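PDB 4B2N: 70 kDa protein from Xanthomonas sp., which oxidatively cleaves natural rubber (latex) in a processive manner, as a dioxygenase carrying two covalently bound c-type hemes. Local coordinates for residues Q645-D649 and S650-A654; Y555-S559 and Y560-K564; S464-I467 and V468-E471; I322-A326 and N327-G331. One frame throughout, in Å; residues are numbered along the deposited sequence.

Overall arrangement
The four local contacts fall into two pairs on opposite sides of the chain's centre. Contacts 1 and 2 touch where W653 packs on the backbone of Q563 and the chain of K564. Contacts 3 and 4 touch where D465 meets A326, their centres about 15 Å apart. Contacts 1, 3 and 4 each start a helix (649-660, 467-481 and 326-331), whereas contact 2 leads through a 3-10 turn into the short strand 560-561. Contact 3 lies at the surface and rests mainly on backbone bonds; the other three are partly buried. Contacts 1 and 4 combine helix caps with arginines, and in contact 1 a leucine also touches a heme, while contact 2 relies on aromatic rings.

Contact 1: residues Q645-D649 and S650-A654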
loop_
_atom_site.group_PDB
_atom_site.type_symbol
_atom_site.label_atom_id
_atom_site.label_comp_id
_atom_site.label_asym_id
_atom_site.label_seq_id
_atom_site.Cartn_x
_atom_site.Cartn_y
_atom_site.Cartn_z
ATOM N N GLN A 645 -6.247 -22.020 -13.531
ATOM C CA GLN A 645 -7.169 -22.584 -14.563
ATOM C C GLN A 645 -7.250 -24.106 -14.550
ATOM O O GLN A 645 -8.223 -24.643 -15.037
ATOM C CB GLN A 645 -6.718 -22.162 -15.945
ATOM C CG GLN A 645 -5.504 -22.937 -16.405
ATOM C CD GLN A 645 -4.712 -22.190 -17.452
ATOM O OE1 GLN A 645 -5.214 -21.255 -18.088
ATOM N NE2 GLN A 645 -3.442 -22.571 -17.620
ATOM N N SER A 646 -6.225 -24.758 -14.013
ATOM C CA SER A 646 -6.137 -26.229 -13.965
ATOM C C SER A 646 -7.063 -26.781 -12.863
ATOM O O SER A 646 -7.336 -27.992 -12.840
ATOM C CB SER A 646 -4.684 -26.654 -13.691
ATOM O OG SER A 646 -4.282 -26.417 -12.312
ATOM N N LEU A 647 -7.542 -25.910 -11.956
ATOM C CA LEU A 647 -8.451 -26.323 -10.878
ATOM C C LEU A 647 -9.800 -26.770 -11.424
ATOM O O LEU A 647 -10.177 -26.404 -12.530
ATOM C CB LEU A 647 -8.702 -25.182 -9.879
ATOM C CG LEU A 647 -7.434 -24.822 -9.156
ATOM C CD1 LEU A 647 -7.662 -23.454 -8.525
ATOM C CD2 LEU A 647 -7.174 -25.857 -8.060
ATOM N N THR A 648 -10.520 -27.564 -10.635
ATOM C CA THR A 648 -11.909 -27.860 -10.956
ATOM C C THR A 648 -12.767 -26.871 -10.227
ATOM O O THR A 648 -12.324 -26.293 -9.218
ATOM C CB THR A 648 -12.351 -29.296 -10.578
ATOM O OG1 THR A 648 -12.358 -29.468 -9.129
ATOM C CG2 THR A 648 -11.519 -30.426 -11.404
ATOM N N ASP A 649 -13.985 -26.654 -10.727
ATOM C CA ASP A 649 -14.897 -25.781 -10.004
ATOM C C ASP A 649 -15.132 -26.289 -8.573
ATOM O O ASP A 649 -15.306 -25.479 -7.654
ATOM C CB ASP A 649 -16.231 -25.646 -10.732
ATOM C CG ASP A 649 -16.193 -24.663 -11.888
ATOM O OD1 ASP A 649 -15.163 -24.030 -12.231
ATOM O OD2 ASP A 649 -17.246 -24.560 -12.519
ATOM N N SER A 650 -15.180 -27.615 -8.371
ATOM C CA SER A 650 -15.300 -28.137 -7.010
ATOM C C SER A 650 -14.109 -27.766 -6.122
ATOM O O SER A 650 -14.300 -27.421 -4.930
ATOM C CB SER A 650 -15.475 -29.653 -6.960
ATOM O OG SER A 650 -16.723 -29.900 -7.552
ATOM N N GLU A 651 -12.911 -27.878 -6.681
ATOM C CA GLU A 651 -11.703 -27.417 -5.976
ATOM C C GLU A 651 -11.804 -25.954 -5.649
ATOM O O GLU A 651 -11.500 -25.557 -4.523
ATOM C CB GLU A 651 -10.460 -27.711 -6.763
ATOM C CG GLU A 651 -10.072 -29.178 -6.677
ATOM C CD GLU A 651 -9.039 -29.526 -7.722
ATOM O OE1 GLU A 651 -9.081 -28.986 -8.857
ATOM O OE2 GLU A 651 -8.182 -30.355 -7.386
ATOM N N ARG A 652 -12.282 -25.154 -6.595
ATOM C CA ARG A 652 -12.428 -23.673 -6.344
ATOM C C ARG A 652 -13.365 -23.318 -5.199
ATOM O O ARG A 652 -13.005 -22.496 -4.332
ATOM C CB ARG A 652 -12.850 -22.948 -7.629
ATOM C CG ARG A 652 -11.864 -23.090 -8.777
ATOM C CD ARG A 652 -12.416 -22.562 -10.079
ATOM N NE ARG A 652 -11.310 -22.529 -11.039
ATOM C CZ ARG A 652 -11.286 -23.209 -12.170
ATOM N NH1 ARG A 652 -12.311 -23.999 -12.445
ATOM N NH2 ARG A 652 -10.215 -23.175 -12.972
ATOM N N TRP A 653 -14.584 -23.873 -5.177
ATOM C CA TRP A 653 -15.463 -23.628 -4.013
ATOM C C TRP A 653 -14.845 -24.077 -2.699
ATOM O O TRP A 653 -15.018 -23.373 -1.688
ATOM C CB TRP A 653 -16.820 -24.316 -4.212
ATOM C CG TRP A 653 -17.582 -23.741 -5.373
ATOM C CD1 TRP A 653 -17.940 -24.376 -6.538
ATOM C CD2 TRP A 653 -18.092 -22.357 -5.511
ATOM N NE1 TRP A 653 -18.629 -23.530 -7.401
ATOM C CE2 TRP A 653 -18.774 -22.301 -6.833
ATOM C CE3 TRP A 653 -18.052 -21.224 -4.731
ATOM C CZ2 TRP A 653 -19.375 -21.139 -7.306
ATOM C CZ3 TRP A 653 -18.683 -20.062 -5.205
ATOM C CH2 TRP A 653 -19.342 -20.025 -6.460
ATOM N N ALA A 654 -14.097 -25.216 -2.698
ATOM C CA ALA A 654 -13.477 -25.696 -1.446
ATOM C C ALA A 654 -12.411 -24.721 -1.009
ATOM O O ALA A 654 -12.310 -24.379 0.197
ATOM C CB ALA A 654 -12.874 -27.093 -1.601
HETATM O O HOH W 1 -19.386 -23.078 -10.342
#
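T648 and D649 open a helix whose first turn closes through two backbone bonds, R652 N to T648 O at 2.9 Å and W653 N to D649 O at 3.0 Å. Before it, the chain leaves a 3-10 turn at S646 and extends through L647 and T648. With chi1 at 67°, T648 holds OG1 between its own N and carbonyl carbon, where it accepts from E651 N at 3.0 Å. E651 reciprocates: with CG beside its own N (chi1 -76°) and the chain extended beyond, it carries OE1 to T648 N at 2.7 Å, using the anti lone pair, while OE2 forms a salt bridge with R370. R652 runs extended back along the loop. One face of its guanidinium lies over L647 O, while NH1 makes a salt bridge of 2.9 Å to D649 OD1, the carboxylate and guanidinium planes 68° apart. NH2 reaches Q645 O only weakly, but also bonds T644 O, and NE bonds L528 O, so a buried positive charge is met largely by carbonyls. A water links W653 NE1, at 3.1 Å, to D649 OD2, the latter weakly; the indole stacks on W525. Leucine suits position 647 because its side chain touches a bound heme c, near the covalently attached C390. The reciprocal bonds of T648 and E651 are the capping box of helix 649-660, placed one residue after this heme-facing leucine.

Contact 2: residues Y555-S559 and Y560-K564; sequences YSFAS and YDWQK
F557 and W562 make the tight half of this turn. The edge of the indole points at the face of the phenyl ring, an edge-to-face pair with centroids 5.1 Å apart and planes at 74°; W562 CZ2 comes within 3.6 Å of F557 CD1. The indole also bonds the backbone, W562 NE1 to F557 O at 3.1 Å. Tryptophan suits the place because it offers both a flat hydrocarbon edge and an N-H. Y560 N reaches F557 O as well, at 3.0 Å, and the two donors arrive from opposite faces of the carbonyl plane, so one oxygen ties together the 3-10 turn and the residues after it. The looser side holds A558 and Q563, both exposed. There D561 organises its own backbone instead of crossing the contact: OD1 accepts from Q563 N at 2.8 Å, nearly along the C-O axis, and from K564 N at 3.0 Å, well above the carboxylate plane, an Asx turn extended to an Asx motif. S556 and S559 both hydrogen-bond D554. Beyond the contact, Y560 bonds W510 O through its hydroxyl and meets W567 edge to face, W562 has a cation-pi partner in K353, and K564 has one in W525 of helix 524-528. Strand 560-561 pairs antiparallel with 566-567, and the Asx motif lies at the start of their connection.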
loop_
_atom_site.group_PDB
_atom_site.type_symbol
_atom_site.label_atom_id
_atom_site.label_comp_id
_atom_site.label_asym_id
_atom_site.label_seq_id
_atom_site.Cartn_x
_atom_site.Cartn_y
_atom_site.Cartn_z
ATOM N N TYR A 555 -20.420 0.474 0.363
ATOM C CA TYR A 555 -19.532 -0.537 1.070
ATOM C C TYR A 555 -20.291 -1.379 2.082
ATOM O O TYR A 555 -19.706 -1.966 3.000
ATOM C CB TYR A 555 -18.351 0.178 1.758
ATOM C CG TYR A 555 -18.773 1.280 2.725
ATOM C CD1 TYR A 555 -19.047 2.564 2.263
ATOM C CD2 TYR A 555 -18.851 1.050 4.105
ATOM C CE1 TYR A 555 -19.385 3.592 3.150
ATOM C CE2 TYR A 555 -19.220 2.075 5.002
ATOM C CZ TYR A 555 -19.519 3.307 4.510
ATOM O OH TYR A 555 -19.867 4.324 5.371
ATOM N N SER A 556 -21.616 -1.455 1.941
ATOM C CA SER A 556 -22.449 -2.244 2.841
ATOM C C SER A 556 -22.330 -3.743 2.504
ATOM O O SER A 556 -21.862 -4.127 1.372
ATOM C CB SER A 556 -23.909 -1.743 2.758
ATOM O OG SER A 556 -24.563 -2.366 1.652
ATOM N N PHE A 557 -22.703 -4.611 3.453
ATOM C CA PHE A 557 -22.585 -6.075 3.207
ATOM C C PHE A 557 -23.322 -6.504 1.952
ATOM O O PHE A 557 -22.874 -7.426 1.261
ATOM C CB PHE A 557 -23.035 -6.911 4.385
ATOM C CG PHE A 557 -22.016 -7.040 5.525
ATOM C CD1 PHE A 557 -20.721 -6.508 5.460
ATOM C CD2 PHE A 557 -22.393 -7.699 6.701
ATOM C CE1 PHE A 557 -19.850 -6.659 6.563
ATOM C CE2 PHE A 557 -21.534 -7.847 7.755
ATOM C CZ PHE A 557 -20.241 -7.358 7.673
ATOM N N ALA A 558 -24.377 -5.768 1.577
ATOM C CA ALA A 558 -25.226 -6.136 0.398
ATOM C C ALA A 558 -24.481 -5.989 -0.936
ATOM O O ALA A 558 -24.846 -6.641 -1.915
ATOM C CB ALA A 558 -26.512 -5.326 0.352
ATOM N N SER A 559 -23.419 -5.196 -0.942
ATOM C CA SER A 559 -22.583 -4.983 -2.107
ATOM C C SER A 559 -21.487 -5.980 -2.221
ATOM O O SER A 559 -20.865 -6.044 -3.254
ATOM C CB SER A 559 -21.966 -3.608 -2.119
ATOM O OG SER A 559 -23.041 -2.661 -2.232
ATOM N N TYR A 560 -21.263 -6.736 -1.147
ATOM C CA TYR A 560 -20.222 -7.754 -1.132
ATOM C C TYR A 560 -20.830 -9.079 -1.527
ATOM O O TYR A 560 -22.047 -9.260 -1.340
ATOM C CB TYR A 560 -19.502 -7.773 0.228
ATOM C CG TYR A 560 -18.014 -8.154 0.102
ATOM C CD1 TYR A 560 -17.109 -7.271 -0.445
ATOM C CD2 TYR A 560 -17.564 -9.382 0.487
ATOM C CE1 TYR A 560 -15.777 -7.550 -0.557
ATOM C CE2 TYR A 560 -16.198 -9.686 0.401
ATOM C CZ TYR A 560 -15.327 -8.793 -0.148
ATOM O OH TYR A 560 -14.024 -9.084 -0.238
ATOM N N ASP A 561 -20.016 -9.915 -2.176
ATOM C CA ASP A 561 -20.399 -11.255 -2.688
ATOM C C ASP A 561 -19.850 -12.274 -1.711
ATOM O O ASP A 561 -18.637 -12.533 -1.704
ATOM C CB ASP A 561 -19.796 -11.480 -4.077
ATOM C CG ASP A 561 -20.262 -12.808 -4.721
ATOM O OD1 ASP A 561 -20.669 -13.693 -3.953
ATOM O OD2 ASP A 561 -20.195 -12.920 -5.969
ATOM N N TRP A 562 -20.736 -12.880 -0.895
ATOM C CA TRP A 562 -20.305 -13.803 0.119
ATOM C C TRP A 562 -20.104 -15.190 -0.459
ATOM O O TRP A 562 -19.705 -16.091 0.263
ATOM C CB TRP A 562 -21.235 -13.788 1.351
ATOM C CG TRP A 562 -21.265 -12.405 1.857
ATOM C CD1 TRP A 562 -22.176 -11.402 1.537
ATOM C CD2 TRP A 562 -20.226 -11.766 2.659
ATOM N NE1 TRP A 562 -21.818 -10.228 2.158
ATOM C CE2 TRP A 562 -20.644 -10.383 2.847
ATOM C CE3 TRP A 562 -19.056 -12.217 3.270
ATOM C CZ2 TRP A 562 -19.862 -9.469 3.578
ATOM C CZ3 TRP A 562 -18.311 -11.323 4.043
ATOM C CH2 TRP A 562 -18.710 -9.976 4.194
ATOM N N GLN A 563 -20.351 -15.392 -1.746
ATOM C CA GLN A 563 -20.090 -16.723 -2.296
ATOM C C GLN A 563 -18.787 -16.805 -3.043
ATOM O O GLN A 563 -17.965 -17.678 -2.796
ATOM C CB GLN A 563 -21.174 -17.195 -3.235
ATOM C CG GLN A 563 -22.535 -17.329 -2.563
ATOM C CD GLN A 563 -23.652 -17.242 -3.600
ATOM O OE1 GLN A 563 -23.436 -17.531 -4.794
ATOM N NE2 GLN A 563 -24.836 -16.812 -3.168
ATOM N N LYS A 564 -18.614 -15.887 -3.969
ATOM C CA LYS A 564 -17.390 -15.811 -4.757
ATOM C C LYS A 564 -16.288 -14.974 -4.098
ATOM O O LYS A 564 -15.154 -14.911 -4.630
ATOM C CB LYS A 564 -17.761 -15.246 -6.134
ATOM C CG LYS A 564 -18.410 -16.333 -6.971
ATOM C CD LYS A 564 -18.629 -15.883 -8.392
ATOM C CE LYS A 564 -19.587 -16.836 -9.090
ATOM N NZ LYS A 564 -19.497 -16.604 -10.558
#

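Contact 3: residues S464-I467 and V468-E471; sequences SDNI and VASE
N466 and S470 are joined by the shorter of two backbone bonds, S470 N to N466 O at 2.8 Å with an N-H...O angle of 152°. E471 N follows with 2.9 Å to I467 O, nearly in line with that carbonyl, and together they close the first turn of helix 467-481. N466 stands at the N-cap, a position where asparagine is common, and a chi1 of 80° lays its side chain over the first turn, so that CG lies 3.8 Å from A469 CB. S470 turns inward with OG anti to its own N (chi1 -172°), and this buried hydroxyl bonds D263. Further out, S464 OG lies close to A469 CB. S464 O accepts from R473, further along the helix, and D465, the centre of an inverse gamma turn, bonds T268. I467 and S470 both touch A270, while V468 and E471 lie on the outer surface. With so little apolar burial, the helix start depends mainly on backbone bonds and on polar ties to the loop around 263-270.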
loop_
_atom_site.group_PDB
_atom_site.type_symbol
_atom_site.label_atom_id
_atom_site.label_comp_id
_atom_site.label_asym_id
_atom_site.label_seq_id
_atom_site.Cartn_x
_atom_site.Cartn_y
_atom_site.Cartn_z
ATOM N N SER A 464 26.294 17.873 5.133
ATOM C CA SER A 464 25.686 19.187 5.415
ATOM C C SER A 464 24.361 19.448 4.691
ATOM O O SER A 464 24.153 19.137 3.501
ATOM C CB SER A 464 26.671 20.323 5.114
ATOM O OG SER A 464 27.001 20.268 3.741
ATOM N N ASP A 465 23.502 20.110 5.426
ATOM C CA ASP A 465 22.181 20.404 5.009
ATOM C C ASP A 465 22.308 21.763 4.354
ATOM O O ASP A 465 22.010 22.779 4.962
ATOM C CB ASP A 465 21.298 20.492 6.255
ATOM C CG ASP A 465 19.892 20.799 5.939
ATOM O OD1 ASP A 465 19.430 20.632 4.814
ATOM O OD2 ASP A 465 19.204 21.254 6.836
ATOM N N ASN A 466 22.837 21.794 3.140
ATOM C CA ASN A 466 22.831 23.064 2.418
ATOM C C ASN A 466 22.952 22.781 0.960
ATOM O O ASN A 466 23.396 21.712 0.544
ATOM C CB ASN A 466 23.818 24.128 2.933
ATOM C CG ASN A 466 25.209 23.910 2.462
ATOM O OD1 ASN A 466 25.932 23.132 3.089
ATOM N ND2 ASN A 466 25.608 24.547 1.345
ATOM N N ILE A 467 22.365 23.707 0.246
ATOM C CA ILE A 467 21.972 23.553 -1.146
ATOM C C ILE A 467 23.277 23.524 -1.930
ATOM O O ILE A 467 23.458 22.641 -2.779
ATOM C CB ILE A 467 21.098 24.756 -1.606
ATOM C CG1 ILE A 467 19.716 24.760 -0.919
ATOM C CG2 ILE A 467 20.914 24.762 -3.136
ATOM C CD1 ILE A 467 18.918 23.542 -1.272
ATOM N N VAL A 468 24.228 24.405 -1.608
ATOM C CA VAL A 468 25.503 24.429 -2.357
ATOM C C VAL A 468 26.215 23.080 -2.234
ATOM O O VAL A 468 26.648 22.485 -3.260
ATOM C CB VAL A 468 26.423 25.583 -1.876
ATOM C CG1 VAL A 468 27.865 25.362 -2.288
ATOM C CG2 VAL A 468 25.867 26.900 -2.393
ATOM N N ALA A 469 26.266 22.558 -1.002
ATOM C CA ALA A 469 26.985 21.303 -0.767
ATOM C C ALA A 469 26.193 20.142 -1.400
ATOM O O ALA A 469 26.765 19.142 -1.914
ATOM C CB ALA A 469 27.175 21.137 0.726
ATOM N N SER A 470 24.867 20.238 -1.343
ATOM C CA SER A 470 24.059 19.218 -1.995
ATOM C C SER A 470 24.359 19.160 -3.500
ATOM O O SER A 470 24.493 18.074 -4.082
ATOM C CB SER A 470 22.583 19.424 -1.751
ATOM O OG SER A 470 21.883 18.280 -2.266
ATOM N N GLU A 471 24.495 20.315 -4.141
ATOM C CA GLU A 471 24.936 20.357 -5.559
ATOM C C GLU A 471 26.306 19.746 -5.775
ATOM O O GLU A 471 26.548 19.108 -6.788
ATOM C CB GLU A 471 24.793 21.769 -6.200
ATOM C CG GLU A 471 25.379 21.915 -7.627
ATOM C CD GLU A 471 25.450 23.413 -8.089
ATOM O OE1 GLU A 471 24.522 24.173 -7.663
ATOM O OE2 GLU A 471 26.425 23.839 -8.808
#

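Contact 4: residues I322-A326 and N327-G331; sequences IFRDA and NARRG
D325 caps the start of the short helix 326-331, a local helix-entry contact in which the loop after helix 312-319 turns into the next helix. The cap is direct: OD1 takes A328 N at 2.9 Å, with an N-H...O angle of 163°, because a chi1 of 70° swings the short carboxylate back over the first turn. Backbone bonds carry the turn onward, R329 N to D325 O at 2.9 Å and R330 N to A326 O at 3.0 Å. A water at 2.7 Å from OD1 connects it, weakly, to N327 ND2. R329 stretches back beside the loop, its CG 3.7 Å from R324 CB, and lays one face of its guanidinium over R324 O without bonding it. Its NH2 instead holds a water at 2.7 Å that also bonds I322 O and R324 O, while NE, NH1 and NH2 bond the carbonyls of V319, L267 and N321. R324 leaves the turn on its own course, to a salt bridge with D179 and to the carbonyls of G318, F107 and Q106; its side chain is about 8 Å from a bound heme c. R330 bonds T266 O and has Y462 as a cation-pi partner. A328 CB packs on R324 CB at 3.9 Å, and A326 CB lies near R330 NH1. Where a capping box would have an acceptor side chain, A328 is an alanine, and the cap is a one-sided aspartate N-cap.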
loop_
_atom_site.group_PDB
_atom_site.type_symbol
_atom_site.label_atom_id
_atom_site.label_comp_id
_atom_site.label_asym_id
_atom_site.label_seq_id
_atom_site.Cartn_x
_atom_site.Cartn_y
_atom_site.Cartn_z
ATOM N N ILE A 322 6.698 19.217 1.966
ATOM C CA ILE A 322 7.545 20.291 1.508
ATOM C C ILE A 322 7.797 21.281 2.601
ATOM O O ILE A 322 8.705 22.148 2.508
ATOM C CB ILE A 322 6.903 20.943 0.240
ATOM C CG1 ILE A 322 7.914 20.914 -0.848
ATOM C CG2 ILE A 322 6.132 22.242 0.512
ATOM C CD1 ILE A 322 8.192 19.477 -1.242
ATOM N N PHE A 323 7.005 21.162 3.655
ATOM C CA PHE A 323 7.143 22.115 4.745
ATOM C C PHE A 323 8.202 21.716 5.786
ATOM O O PHE A 323 8.567 22.533 6.607
ATOM C CB PHE A 323 5.770 22.340 5.384
ATOM C CG PHE A 323 4.746 22.950 4.447
ATOM C CD1 PHE A 323 5.032 24.141 3.741
ATOM C CD2 PHE A 323 3.473 22.365 4.311
ATOM C CE1 PHE A 323 4.095 24.724 2.907
ATOM C CE2 PHE A 323 2.494 22.973 3.478
ATOM C CZ PHE A 323 2.822 24.137 2.766
ATOM N N ARG A 324 8.698 20.467 5.779
ATOM C CA ARG A 324 9.673 20.039 6.810
ATOM C C ARG A 324 11.054 20.403 6.364
ATOM O O ARG A 324 11.254 20.518 5.174
ATOM C CB ARG A 324 9.673 18.520 6.942
ATOM C CG ARG A 324 8.350 17.979 7.419
ATOM C CD ARG A 324 8.514 16.679 8.169
ATOM N NE ARG A 324 7.318 16.584 9.006
ATOM C CZ ARG A 324 6.171 16.098 8.605
ATOM N NH1 ARG A 324 6.021 15.550 7.361
ATOM N NH2 ARG A 324 5.159 16.142 9.467
ATOM N N ASP A 325 12.018 20.572 7.287
ATOM C CA ASP A 325 13.414 20.668 6.886
ATOM C C ASP A 325 14.088 19.266 6.958
ATOM O O ASP A 325 13.430 18.293 7.335
ATOM C CB ASP A 325 14.176 21.776 7.646
ATOM C CG ASP A 325 14.399 21.430 9.096
ATOM O OD1 ASP A 325 13.928 20.378 9.619
ATOM O OD2 ASP A 325 15.102 22.219 9.748
ATOM N N ALA A 326 15.346 19.139 6.532
ATOM C CA ALA A 326 16.010 17.818 6.474
ATOM C C ALA A 326 15.990 17.166 7.853
ATOM O O ALA A 326 15.686 16.005 7.977
ATOM C CB ALA A 326 17.461 17.951 5.972
ATOM N N ASN A 327 16.301 17.929 8.907
ATOM C CA ASN A 327 16.307 17.401 10.281
ATOM C C ASN A 327 14.947 16.820 10.684
ATOM O O ASN A 327 14.902 15.714 11.199
ATOM C CB ASN A 327 16.786 18.485 11.251
ATOM C CG ASN A 327 16.929 18.010 12.696
ATOM O OD1 ASN A 327 17.873 17.298 13.047
ATOM N ND2 ASN A 327 16.037 18.488 13.567
ATOM N N ALA A 328 13.874 17.557 10.429
ATOM C CA ALA A 328 12.543 17.108 10.753
ATOM C C ALA A 328 12.241 15.864 9.926
ATOM O O ALA A 328 11.616 14.932 10.454
ATOM C CB ALA A 328 11.483 18.183 10.421
ATOM N N ARG A 329 12.603 15.862 8.637
ATOM C CA ARG A 329 12.216 14.677 7.801
ATOM C C ARG A 329 12.895 13.454 8.368
ATOM O O ARG A 329 12.219 12.507 8.700
ATOM C CB ARG A 329 12.578 14.820 6.337
ATOM C CG ARG A 329 11.893 15.927 5.579
ATOM C CD ARG A 329 12.397 16.058 4.164
ATOM N NE ARG A 329 11.479 16.985 3.517
ATOM C CZ ARG A 329 11.854 18.206 3.125
ATOM N NH1 ARG A 329 13.092 18.625 3.291
ATOM N NH2 ARG A 329 10.959 19.039 2.614
ATOM N N ARG A 330 14.219 13.473 8.492
ATOM C CA ARG A 330 14.948 12.316 9.091
ATOM C C ARG A 330 14.403 11.982 10.497
ATOM O O ARG A 330 14.339 10.824 10.905
ATOM C CB ARG A 330 16.455 12.622 9.221
ATOM C CG ARG A 330 17.150 12.688 7.877
ATOM C CD ARG A 330 18.654 12.662 8.007
ATOM N NE ARG A 330 19.180 13.597 9.002
ATOM C CZ ARG A 330 19.805 14.736 8.716
ATOM N NH1 ARG A 330 19.932 15.129 7.465
ATOM N NH2 ARG A 330 20.338 15.480 9.706
ATOM N N GLY A 331 14.034 13.027 11.234
ATOM C CA GLY A 331 13.602 12.882 12.652
ATOM C C GLY A 331 12.179 12.342 12.846
ATOM O O GLY A 331 11.790 12.084 13.971
HETATM O O HOH W 2 11.622 21.690 2.671
HETATM O O HOH W 3 13.618 20.393 12.255
#